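Local coordinates for lipase (Rhizopus chinensis, PDB 6A0W), which probably hydrolyses the ester bonds of triacylglycerols, as a fungal class 3 lipase of the alpha/beta-hydrolase fold, at residues Thr53-Trp65 with Leu79-Phe93. Sequence-based numbering, arbitrary orientation.
Sequences TAYCRSVVPGTKW and LIKTFTSLLTDTNGF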
loop_
_atom_site.group_PDB
_atom_site.type_symbol
_atom_site.label_atom_id
_atom_site.label_comp_id
_atom_site.label_asym_id
_atom_site.label_seq_id
_atom_site.Cartn_x
_atom_site.Cartn_y
_atom_site.Cartn_z
ATOM N N THR A 53 -11.468 -2.507 -2.743
ATOM C CA THR A 53 -12.262 -3.340 -3.629
ATOM C C THR A 53 -11.564 -4.676 -3.916
ATOM O O THR A 53 -12.206 -5.629 -4.325
ATOM C CB THR A 53 -12.536 -2.665 -4.981
ATOM O OG1 THR A 53 -11.301 -2.419 -5.669
ATOM C CG2 THR A 53 -13.304 -1.359 -4.774
ATOM N N ALA A 54 -10.269 -4.769 -3.646
ATOM C CA ALA A 54 -9.564 -5.978 -4.003
ATOM C C ALA A 54 -9.998 -7.144 -3.136
ATOM O O ALA A 54 -9.728 -8.305 -3.472
ATOM C CB ALA A 54 -8.077 -5.774 -3.880
ATOM N N TYR A 55 -10.573 -6.832 -1.971
ATOM C CA TYR A 55 -11.019 -7.874 -1.056
ATOM C C TYR A 55 -12.412 -8.338 -1.377
ATOM O O TYR A 55 -12.925 -9.217 -0.691
ATOM C CB TYR A 55 -10.941 -7.401 0.382
ATOM C CG TYR A 55 -9.564 -7.093 0.864
ATOM C CD1 TYR A 55 -8.752 -8.097 1.390
ATOM C CD2 TYR A 55 -9.075 -5.798 0.868
ATOM C CE1 TYR A 55 -7.467 -7.843 1.834
ATOM C CE2 TYR A 55 -7.808 -5.520 1.402
ATOM C CZ TYR A 55 -7.009 -6.539 1.863
ATOM O OH TYR A 55 -5.733 -6.278 2.285
ATOM N N CYS A 56 -13.065 -7.708 -2.348
ATOM C CA CYS A 56 -14.370 -8.154 -2.780
ATOM C C CYS A 56 -14.270 -9.361 -3.751
ATOM O O CYS A 56 -13.723 -9.242 -4.846
ATOM C CB CYS A 56 -15.107 -6.994 -3.459
ATOM S SG CYS A 56 -15.289 -5.488 -2.473
ATOM N N ARG A 57 -14.933 -10.466 -3.413
ATOM C CA ARG A 57 -14.894 -11.658 -4.245
ATOM C C ARG A 57 -15.592 -11.401 -5.571
ATOM O O ARG A 57 -15.284 -12.055 -6.561
ATOM C CB ARG A 57 -15.552 -12.865 -3.574
ATOM C CG ARG A 57 -15.128 -13.210 -2.152
ATOM C CD ARG A 57 -13.748 -13.818 -2.024
ATOM N NE ARG A 57 -13.494 -15.013 -2.826
ATOM C CZ ARG A 57 -12.267 -15.485 -3.053
ATOM N NH1 ARG A 57 -11.205 -14.895 -2.497
ATOM N NH2 ARG A 57 -12.077 -16.521 -3.869
ATOM N N SER A 58 -16.595 -10.532 -5.576
ATOM C CA SER A 58 -17.221 -10.133 -6.836
ATOM C C SER A 58 -16.214 -9.500 -7.808
ATOM O O SER A 58 -16.427 -9.544 -9.013
ATOM C CB SER A 58 -18.367 -9.154 -6.605
ATOM O OG SER A 58 -17.912 -7.999 -5.909
ATOM N N VAL A 59 -15.171 -8.851 -7.287
ATOM C CA VAL A 59 -14.152 -8.233 -8.144
ATOM C C VAL A 59 -13.106 -9.268 -8.528
ATOM O O VAL A 59 -12.853 -9.490 -9.709
ATOM C CB VAL A 59 -13.457 -7.054 -7.443
ATOM C CG1 VAL A 59 -12.355 -6.500 -8.330
ATOM C CG2 VAL A 59 -14.470 -5.947 -7.138
ATOM N N VAL A 60 -12.502 -9.911 -7.530
ATOM C CA VAL A 60 -11.599 -11.005 -7.779
ATOM C C VAL A 60 -12.027 -12.130 -6.887
ATOM O O VAL A 60 -11.985 -11.957 -5.673
ATOM C CB VAL A 60 -10.136 -10.674 -7.443
ATOM C CG1 VAL A 60 -9.210 -11.756 -7.979
ATOM C CG2 VAL A 60 -9.742 -9.350 -8.034
ATOM N N PRO A 61 -12.440 -13.262 -7.464
ATOM C CA PRO A 61 -12.287 -13.564 -8.909
ATOM C C PRO A 61 -13.569 -13.359 -9.740
ATOM O O PRO A 61 -13.596 -13.683 -10.918
ATOM C CB PRO A 61 -11.878 -15.042 -8.911
ATOM C CG PRO A 61 -12.516 -15.603 -7.681
ATOM C CD PRO A 61 -12.547 -14.491 -6.653
ATOM N N GLY A 62 -14.580 -12.713 -9.171
ATOM C CA GLY A 62 -15.850 -12.538 -9.867
ATOM C C GLY A 62 -15.742 -11.755 -11.165
ATOM O O GLY A 62 -16.615 -11.848 -12.045
ATOM N N THR A 63 -14.752 -10.877 -11.243
ATOM C CA THR A 63 -14.501 -10.109 -12.454
ATOM C C THR A 63 -15.642 -9.211 -12.825
ATOM O O THR A 63 -15.887 -8.965 -14.005
ATOM C CB THR A 63 -14.211 -11.019 -13.663
ATOM O OG1 THR A 63 -13.231 -11.994 -13.282
ATOM C CG2 THR A 63 -13.632 -10.204 -14.814
ATOM N N LYS A 64 -16.288 -8.643 -11.817
ATOM C CA LYS A 64 -17.269 -7.598 -12.046
ATOM C C LYS A 64 -16.864 -6.344 -11.278
ATOM O O LYS A 64 -16.136 -6.426 -10.285
ATOM C CB LYS A 64 -18.650 -8.094 -11.592
ATOM C CG LYS A 64 -19.153 -9.354 -12.315
ATOM C CD LYS A 64 -20.637 -9.637 -12.066
ATOM C CE LYS A 64 -21.016 -9.709 -10.587
ATOM N NZ LYS A 64 -20.314 -10.822 -9.887
ATOM N N TRP A 65 -17.322 -5.191 -11.746
ATOM C CA TRP A 65 -17.047 -3.938 -11.062
ATOM C C TRP A 65 -18.373 -3.303 -10.630
ATOM O O TRP A 65 -18.752 -2.277 -11.155
ATOM C CB TRP A 65 -16.244 -2.991 -11.960
ATOM C CG TRP A 65 -15.690 -1.778 -11.244
ATOM C CD1 TRP A 65 -16.082 -0.478 -11.397
ATOM C CD2 TRP A 65 -14.628 -1.761 -10.285
ATOM N NE1 TRP A 65 -15.315 0.358 -10.589
ATOM C CE2 TRP A 65 -14.455 -0.426 -9.864
ATOM C CE3 TRP A 65 -13.771 -2.740 -9.789
ATOM C CZ2 TRP A 65 -13.483 -0.063 -8.979
ATOM C CZ3 TRP A 65 -12.798 -2.374 -8.897
ATOM C CH2 TRP A 65 -12.700 -1.062 -8.449
ATOM N N LEU A 79 -13.012 -3.269 -15.658
ATOM C CA LEU A 79 -12.020 -4.253 -15.289
ATOM C C LEU A 79 -11.376 -4.762 -16.570
ATOM O O LEU A 79 -12.062 -5.205 -17.458
ATOM C CB LEU A 79 -12.667 -5.436 -14.581
ATOM C CG LEU A 79 -12.735 -5.273 -13.071
ATOM C CD1 LEU A 79 -13.588 -6.425 -12.541
ATOM C CD2 LEU A 79 -11.340 -5.235 -12.432
ATOM N N ILE A 80 -10.059 -4.748 -16.626
ATOM C CA ILE A 80 -9.343 -5.241 -17.794
ATOM C C ILE A 80 -8.870 -6.652 -17.526
ATOM O O ILE A 80 -9.003 -7.500 -18.380
ATOM C CB ILE A 80 -8.136 -4.332 -18.127
ATOM C CG1 ILE A 80 -8.584 -2.872 -18.222
ATOM C CG2 ILE A 80 -7.465 -4.753 -19.436
ATOM C CD1 ILE A 80 -9.733 -2.641 -19.182
ATOM N N LYS A 81 -8.493 -6.958 -16.289
ATOM C CA LYS A 81 -7.928 -8.254 -15.990
ATOM C C LYS A 81 -7.936 -8.428 -14.496
ATOM O O LYS A 81 -7.626 -7.486 -13.793
ATOM C CB LYS A 81 -6.473 -8.274 -16.466
ATOM C CG LYS A 81 -5.725 -9.590 -16.238
ATOM C CD LYS A 81 -5.849 -10.456 -17.475
ATOM C CE LYS A 81 -5.254 -11.844 -17.305
ATOM N NZ LYS A 81 -3.782 -11.846 -17.092
ATOM N N THR A 82 -8.180 -9.644 -14.020
ATOM C CA THR A 82 -7.946 -10.005 -12.612
ATOM C C THR A 82 -7.007 -11.189 -12.566
ATOM O O THR A 82 -6.807 -11.813 -13.587
ATOM C CB THR A 82 -9.249 -10.365 -11.883
ATOM O OG1 THR A 82 -9.764 -11.575 -12.407
ATOM C CG2 THR A 82 -10.306 -9.280 -12.093
ATOM N N PHE A 83 -6.326 -11.380 -11.445
ATOM C CA PHE A 83 -5.337 -12.450 -11.292
ATOM C C PHE A 83 -5.164 -12.873 -9.820
ATOM O O PHE A 83 -5.430 -12.111 -8.893
ATOM C CB PHE A 83 -3.977 -12.031 -11.852
ATOM C CG PHE A 83 -3.500 -10.702 -11.361
ATOM C CD1 PHE A 83 -3.882 -9.535 -12.004
ATOM C CD2 PHE A 83 -2.695 -10.615 -10.244
ATOM C CE1 PHE A 83 -3.475 -8.297 -11.528
ATOM C CE2 PHE A 83 -2.268 -9.383 -9.777
ATOM C CZ PHE A 83 -2.657 -8.231 -10.424
ATOM N N THR A 84 -4.682 -14.086 -9.613
ATOM C CA THR A 84 -4.579 -14.656 -8.301
ATOM C C THR A 84 -3.381 -15.569 -8.316
ATOM O O THR A 84 -3.191 -16.287 -9.278
ATOM C CB THR A 84 -5.824 -15.500 -7.978
ATOM O OG1 THR A 84 -6.975 -14.653 -7.939
ATOM C CG2 THR A 84 -5.687 -16.176 -6.597
ATOM N N SER A 85 -2.520 -15.472 -7.316
ATOM C CA SER A 85 -1.514 -16.480 -7.055
ATOM C C SER A 85 -1.858 -17.193 -5.740
ATOM O O SER A 85 -1.860 -16.588 -4.672
ATOM C CB SER A 85 -0.114 -15.854 -6.992
ATOM O OG SER A 85 0.859 -16.697 -6.341
ATOM N N LEU A 86 -2.110 -18.498 -5.817
ATOM C CA LEU A 86 -2.641 -19.260 -4.696
ATOM C C LEU A 86 -1.683 -19.339 -3.561
ATOM O O LEU A 86 -2.092 -19.413 -2.388
ATOM C CB LEU A 86 -2.946 -20.706 -5.107
ATOM C CG LEU A 86 -4.292 -21.031 -5.735
ATOM C CD1 LEU A 86 -4.373 -22.554 -5.876
ATOM C CD2 LEU A 86 -5.409 -20.470 -4.859
ATOM N N LEU A 87 -0.434 -19.613 -3.889
ATOM C CA LEU A 87 0.565 -19.903 -2.838
ATOM C C LEU A 87 0.571 -18.946 -1.636
ATOM O O LEU A 87 0.967 -19.354 -0.540
ATOM C CB LEU A 87 1.944 -19.903 -3.441
ATOM C CG LEU A 87 2.563 -21.184 -3.944
ATOM C CD1 LEU A 87 3.958 -20.819 -4.449
ATOM C CD2 LEU A 87 2.620 -22.216 -2.826
ATOM N N THR A 88 0.355 -17.646 -1.889
ATOM C CA THR A 88 0.297 -16.622 -0.810
ATOM C C THR A 88 -1.036 -15.881 -0.819
ATOM O O THR A 88 -1.227 -14.863 -0.126
ATOM C CB THR A 88 1.424 -15.557 -0.971
ATOM O OG1 THR A 88 1.370 -14.977 -2.282
ATOM C CG2 THR A 88 2.802 -16.166 -0.712
ATOM N N ASP A 89 -1.989 -16.400 -1.586
ATOM C CA ASP A 89 -3.269 -15.703 -1.779
ATOM C C ASP A 89 -3.070 -14.218 -2.126
ATOM O O ASP A 89 -3.744 -13.329 -1.583
ATOM C CB ASP A 89 -4.174 -15.857 -0.555
ATOM C CG ASP A 89 -5.659 -15.605 -0.876
ATOM O OD1 ASP A 89 -6.069 -15.706 -2.060
ATOM O OD2 ASP A 89 -6.403 -15.209 0.061
ATOM N N THR A 90 -2.238 -13.989 -3.144
ATOM C CA THR A 90 -2.026 -12.664 -3.695
ATOM C C THR A 90 -2.939 -12.504 -4.888
ATOM O O THR A 90 -2.984 -13.347 -5.765
ATOM C CB THR A 90 -0.549 -12.458 -4.071
ATOM O OG1 THR A 90 0.275 -12.628 -2.907
ATOM C CG2 THR A 90 -0.328 -11.082 -4.671
ATOM N N ASN A 91 -3.717 -11.437 -4.879
ATOM C CA ASN A 91 -4.752 -11.215 -5.860
ATOM C C ASN A 91 -4.627 -9.773 -6.342
ATOM O O ASN A 91 -4.101 -8.926 -5.641
ATOM C CB ASN A 91 -6.133 -11.416 -5.228
ATOM C CG ASN A 91 -6.362 -12.839 -4.710
ATOM O OD1 ASN A 91 -6.981 -13.619 -5.412
ATOM N ND2 ASN A 91 -5.938 -13.151 -3.470
ATOM N N GLY A 92 -5.165 -9.477 -7.517
ATOM C CA GLY A 92 -5.154 -8.128 -8.014
ATOM C C GLY A 92 -5.914 -7.987 -9.299
ATOM O O GLY A 92 -6.497 -8.947 -9.830
ATOM N N PHE A 93 -5.930 -6.759 -9.769
ATOM C CA PHE A 93 -6.640 -6.416 -10.960
ATOM C C PHE A 93 -6.050 -5.191 -11.632
ATOM O O PHE A 93 -5.338 -4.414 -11.008
ATOM C CB PHE A 93 -8.131 -6.211 -10.670
ATOM C CG PHE A 93 -8.453 -5.050 -9.765
ATOM C CD1 PHE A 93 -8.637 -3.777 -10.291
ATOM C CD2 PHE A 93 -8.847 -5.272 -8.456
ATOM C CE1 PHE A 93 -8.990 -2.721 -9.466
ATOM C CE2 PHE A 93 -9.239 -4.225 -7.627
ATOM C CZ PHE A 93 -9.335 -2.946 -8.143
HETATM O O HOH W 1 -8.296 -15.570 -3.700
#
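The loop 53-65, which leads from helix 38-53 to helix 68-73, packs on part of one face of the antiparallel hairpin 79-93, at the edge of the central alpha/beta-hydrolase sheet, where L79, T82, T84, N91 and F93 face it. F93 receives several loop side chains. With chi1 at 65°, F93 CG sits between its own backbone N and carbonyl carbon, holding the ring against V59 and W65. W65 turns an edge toward the ring face in an offset edge-to-face pair, planes at 64°, with W65 CZ3 3.6 Å from F93 CZ. V59 CG1 meets the same ring at CD2 (3.7 Å), while T53 OG1, hydrogen-bonded to V50 O, comes in at the ring edge, 3.2 Å from F93 CZ. Further along, V60 spreads its two methyls over the hairpin: CG2 lies 3.7 Å from G92 O, and CG1 3.7 Å from T84 OG1, close to the bond this hydroxyl donates to N91 OD1 (2.7 Å). L79 CD1 packs against the backbone of T63 and K64, 3.5 Å from T63 C and 3.4 Å from K64 O. A water bridges the segments on the polar side, accepting from R57 NH1 and donating to D89 OD1 and N91 OD1. N91 ND2 bonds D89 OD1 from above the carboxylate plane. No direct hydrogen bond crosses between loop and hairpin, so apolar and aromatic packing joins them, with the water supplying a polar link.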